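Local coordinates for protein cysteine protease (Xylella fastidiosa, PDB 3OIS) that probably cleaves peptide bonds as a papain-family cysteine protease and binds the nucleotide uridine diphosphate, at residues Phe204-Ser209 / His237-Val242. Residues are numbered along the deposited sequence; the frame is centred on the assembly and turned at random. Where two conformers were deposited one is given.
Sequences FVFGFS and HAVLCV
In the antiparallel sheet of this papain-like fold, strand 204-209 pairs with strand 237-242 through an antiparallel ladder, the short segment axes running at 147° to each other and approaching to 4.6 Å. Three hydrogen-bonded pairs, Phe204 with Cys241, Phe206 with Val239 and Phe208 with His237, fix the register. Cys241 N reaches Phe204 O at 2.7 Å, whereas the return bond from Phe204 N to Cys241 O is weak at 3.5 Å, so this pair rests mainly on the first. The Phe208 pair is short in both directions: His237 N lies 2.8 Å from Phe208 O. The strand carries His237 beside Cys78 of helix 78-93 and Asn255, consistent with the Cys-His-Asn arrangement of papain-like proteases.

The sheet has two buried faces. On the one carrying Val205, Gly207, Ala238 and Leu240, Val205 CG1 meets Leu240 CD1 at 3.7 Å. Helix 78-93 packs here: Ala82 and Leu83 touch Val205, and Ala86 touches Leu240.

The other face is aromatic. In all three phenylalanines CG sits between the backbone N and the carbonyl carbon (chi1 63° in Phe208), which brings each ring over toward strand 237-242. Val239 CG2 touches two of them, approaching Phe206 CE1 at 3.6 Å and Phe208 CE1 at 3.8 Å, while Val239 CG1 lies in plane at the Phe208 edge. Ile253 of strand 250-254 and Met269 of strand 266-270 extend this apolar layer, and Phe283 meets the Phe206 ring nearly parallel.

At the Cys241 end the contact becomes a CH-pi and sulfur-aromatic one. Cys241 CB also borders the Phe206 ring edge, and it stands over one Phe204 face, displaced toward the rim; with SG anti to the backbone N (chi1 180°), the sulfur comes obliquely to that ring, 3.5 Å from Cys241 SG to Phe204 CZ.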
ATOM      1  N   PHE A 204       0.016  -5.430   7.483  1.00 13.46           N
ATOM      2  CA  PHE A 204      -1.185  -4.617   7.161  1.00 13.76           C
ATOM      3  C   PHE A 204      -0.765  -3.485   6.241  1.00 13.18           C
ATOM      4  O   PHE A 204       0.416  -3.124   6.181  1.00 13.99           O
ATOM      5  CB  PHE A 204      -1.798  -4.077   8.499  1.00 13.36           C
ATOM      6  CG  PHE A 204      -0.862  -3.279   9.329  1.00 14.60           C
ATOM      7  CD1 PHE A 204      -0.678  -1.906   9.111  1.00 12.61           C
ATOM      8  CD2 PHE A 204      -0.257  -3.848  10.454  1.00 12.24           C
ATOM      9  CE1 PHE A 204       0.221  -1.176   9.885  1.00 15.12           C
ATOM     10  CE2 PHE A 204       0.617  -3.061  11.297  1.00 13.40           C
ATOM     11  CZ  PHE A 204       0.808  -1.720  11.011  1.00 13.17           C
ATOM     12  N   VAL A 205      -1.741  -2.993   5.484  1.00 13.53           N
ATOM     13  CA  VAL A 205      -1.509  -1.835   4.627  0.50 12.52           C
ATOM     14  C   VAL A 205      -2.127  -0.656   5.300  1.00 13.89           C
ATOM     15  O   VAL A 205      -3.088  -0.812   6.054  1.00 13.51           O
ATOM     16  CB  VAL A 205      -2.135  -1.947   3.221  0.50 11.79           C
ATOM     17  CG1 VAL A 205      -1.396  -2.998   2.399  0.50 10.66           C
ATOM     18  CG2 VAL A 205      -3.646  -2.168   3.321  0.50  9.17           C
ATOM     19  N   PHE A 206      -1.492   0.509   5.096  1.00 12.82           N
ATOM     20  CA  PHE A 206      -2.064   1.754   5.592  1.00 11.24           C
ATOM     21  C   PHE A 206      -1.587   2.912   4.801  1.00 11.41           C
ATOM     22  O   PHE A 206      -0.712   2.772   3.946  1.00 11.40           O
ATOM     23  CB  PHE A 206      -1.731   1.955   7.070  1.00 11.58           C
ATOM     24  CG  PHE A 206      -0.295   2.308   7.326  1.00 10.98           C
ATOM     25  CD1 PHE A 206       0.707   1.286   7.256  1.00 13.45           C
ATOM     26  CD2 PHE A 206       0.073   3.607   7.585  1.00 13.80           C
ATOM     27  CE1 PHE A 206       2.080   1.647   7.524  1.00 12.22           C
ATOM     28  CE2 PHE A 206       1.408   4.010   7.820  1.00 12.27           C
ATOM     29  CZ  PHE A 206       2.431   3.016   7.830  1.00 13.98           C
ATOM     30  N   GLY A 207      -2.234   4.061   5.031  1.00 11.93           N
ATOM     31  CA  GLY A 207      -2.009   5.278   4.265  1.00 11.75           C
ATOM     32  C   GLY A 207      -1.374   6.306   5.186  1.00 11.61           C
ATOM     33  O   GLY A 207      -1.607   6.326   6.417  1.00 10.95           O
ATOM     34  N   PHE A 208      -0.547   7.193   4.685  1.00 12.17           N
ATOM     35  CA  PHE A 208      -0.076   8.229   5.547  1.00 13.06           C
ATOM     36  C   PHE A 208       0.271   9.516   4.773  1.00 12.43           C
ATOM     37  O   PHE A 208       0.522   9.486   3.532  1.00 13.99           O
ATOM     38  CB  PHE A 208       1.146   7.747   6.384  1.00 14.56           C
ATOM     39  CG  PHE A 208       2.383   7.376   5.589  1.00 14.97           C
ATOM     40  CD1 PHE A 208       2.511   6.116   4.931  1.00 11.67           C
ATOM     41  CD2 PHE A 208       3.470   8.269   5.541  1.00 15.04           C
ATOM     42  CE1 PHE A 208       3.741   5.770   4.288  1.00 12.62           C
ATOM     43  CE2 PHE A 208       4.691   7.917   4.908  1.00 14.91           C
ATOM     44  CZ  PHE A 208       4.802   6.692   4.240  1.00 13.11           C
ATOM     45  N   SER A 209       0.344  10.626   5.491  1.00 13.24           N
ATOM     46  CA  SER A 209       0.805  11.867   4.838  1.00 12.76           C
ATOM     47  C   SER A 209       2.296  11.907   4.825  1.00 12.02           C
ATOM     48  O   SER A 209       2.928  11.648   5.875  1.00 14.56           O
ATOM     49  CB  SER A 209       0.265  13.080   5.594  1.00 11.28           C
ATOM     50  OG  SER A 209      -1.154  13.118   5.401  1.00 17.58           O
ATOM     51  N   HIS A 237       0.582   8.689   0.802  1.00 11.17           N
ATOM     52  CA  HIS A 237       1.239   7.452   0.356  1.00 11.99           C
ATOM     53  C   HIS A 237       0.617   6.268   1.068  1.00 11.36           C
ATOM     54  O   HIS A 237      -0.032   6.478   2.092  1.00 14.35           O
ATOM     55  CB  HIS A 237       2.766   7.502   0.585  1.00 12.36           C
ATOM     56  CG  HIS A 237       3.508   6.529  -0.251  1.00 13.71           C
ATOM     57  ND1 HIS A 237       4.670   5.878   0.141  1.00 16.23           N
ATOM     58  CD2 HIS A 237       3.257   6.117  -1.504  1.00  8.97           C
ATOM     59  CE1 HIS A 237       5.088   5.110  -0.845  1.00  8.88           C
ATOM     60  NE2 HIS A 237       4.241   5.224  -1.850  1.00 13.18           N
ATOM     61  N   ALA A 238       0.831   5.056   0.547  1.00 12.47           N
ATOM     62  CA  ALA A 238       0.317   3.835   1.233  1.00 13.29           C
ATOM     63  C   ALA A 238       1.364   2.767   1.041  1.00 11.53           C
ATOM     64  O   ALA A 238       2.003   2.703  -0.028  1.00 10.84           O
ATOM     65  CB  ALA A 238      -1.009   3.392   0.655  1.00 13.37           C
ATOM     66  N   VAL A 239       1.562   2.001   2.137  1.00 11.40           N
ATOM     67  CA  VAL A 239       2.643   0.973   2.117  1.00 10.13           C
ATOM     68  C   VAL A 239       2.161  -0.242   2.873  1.00 11.38           C
ATOM     69  O   VAL A 239       1.110  -0.251   3.504  1.00 12.90           O
ATOM     70  CB  VAL A 239       3.908   1.534   2.842  1.00 12.21           C
ATOM     71  CG1 VAL A 239       4.471   2.727   2.063  1.00 10.99           C
ATOM     72  CG2 VAL A 239       3.554   1.989   4.255  1.00 12.77           C
ATOM     73  N   LEU A 240       2.935  -1.323   2.770  1.00 10.86           N
ATOM     74  CA  LEU A 240       2.730  -2.524   3.601  1.00 12.57           C
ATOM     75  C   LEU A 240       3.664  -2.429   4.836  1.00 11.78           C
ATOM     76  O   LEU A 240       4.891  -2.209   4.693  1.00 15.00           O
ATOM     77  CB  LEU A 240       3.074  -3.783   2.771  1.00 13.00           C
ATOM     78  CG  LEU A 240       2.774  -5.117   3.527  1.00 12.58           C
ATOM     79  CD1 LEU A 240       1.235  -5.392   3.414  1.00 11.44           C
ATOM     80  CD2 LEU A 240       3.604  -6.261   2.852  1.00 12.01           C
ATOM     81  N   CYS A 241       3.115  -2.617   6.049  1.00 11.16           N
ATOM     82  CA  CYS A 241       3.945  -2.664   7.227  1.00 11.37           C
ATOM     83  C   CYS A 241       4.300  -4.114   7.584  1.00 11.78           C
ATOM     84  O   CYS A 241       3.458  -4.969   7.572  1.00 13.35           O
ATOM     85  CB  CYS A 241       3.145  -2.043   8.402  1.00 10.89           C
ATOM     86  SG  CYS A 241       4.089  -2.053   9.957  1.00 15.26           S
ATOM     87  N   VAL A 242       5.559  -4.363   7.888  1.00 12.38           N
ATOM     88  CA  VAL A 242       5.964  -5.784   8.032  1.00 14.61           C
ATOM     89  C   VAL A 242       6.608  -6.056   9.326  1.00 15.13           C
ATOM     90  O   VAL A 242       7.153  -7.155   9.524  1.00 15.53           O
ATOM     91  CB  VAL A 242       7.018  -6.174   6.873  1.00 15.33           C
ATOM     92  CG1 VAL A 242       6.334  -6.064   5.479  1.00 12.43           C
ATOM     93  CG2 VAL A 242       8.291  -5.286   6.896  1.00 13.60           C
TER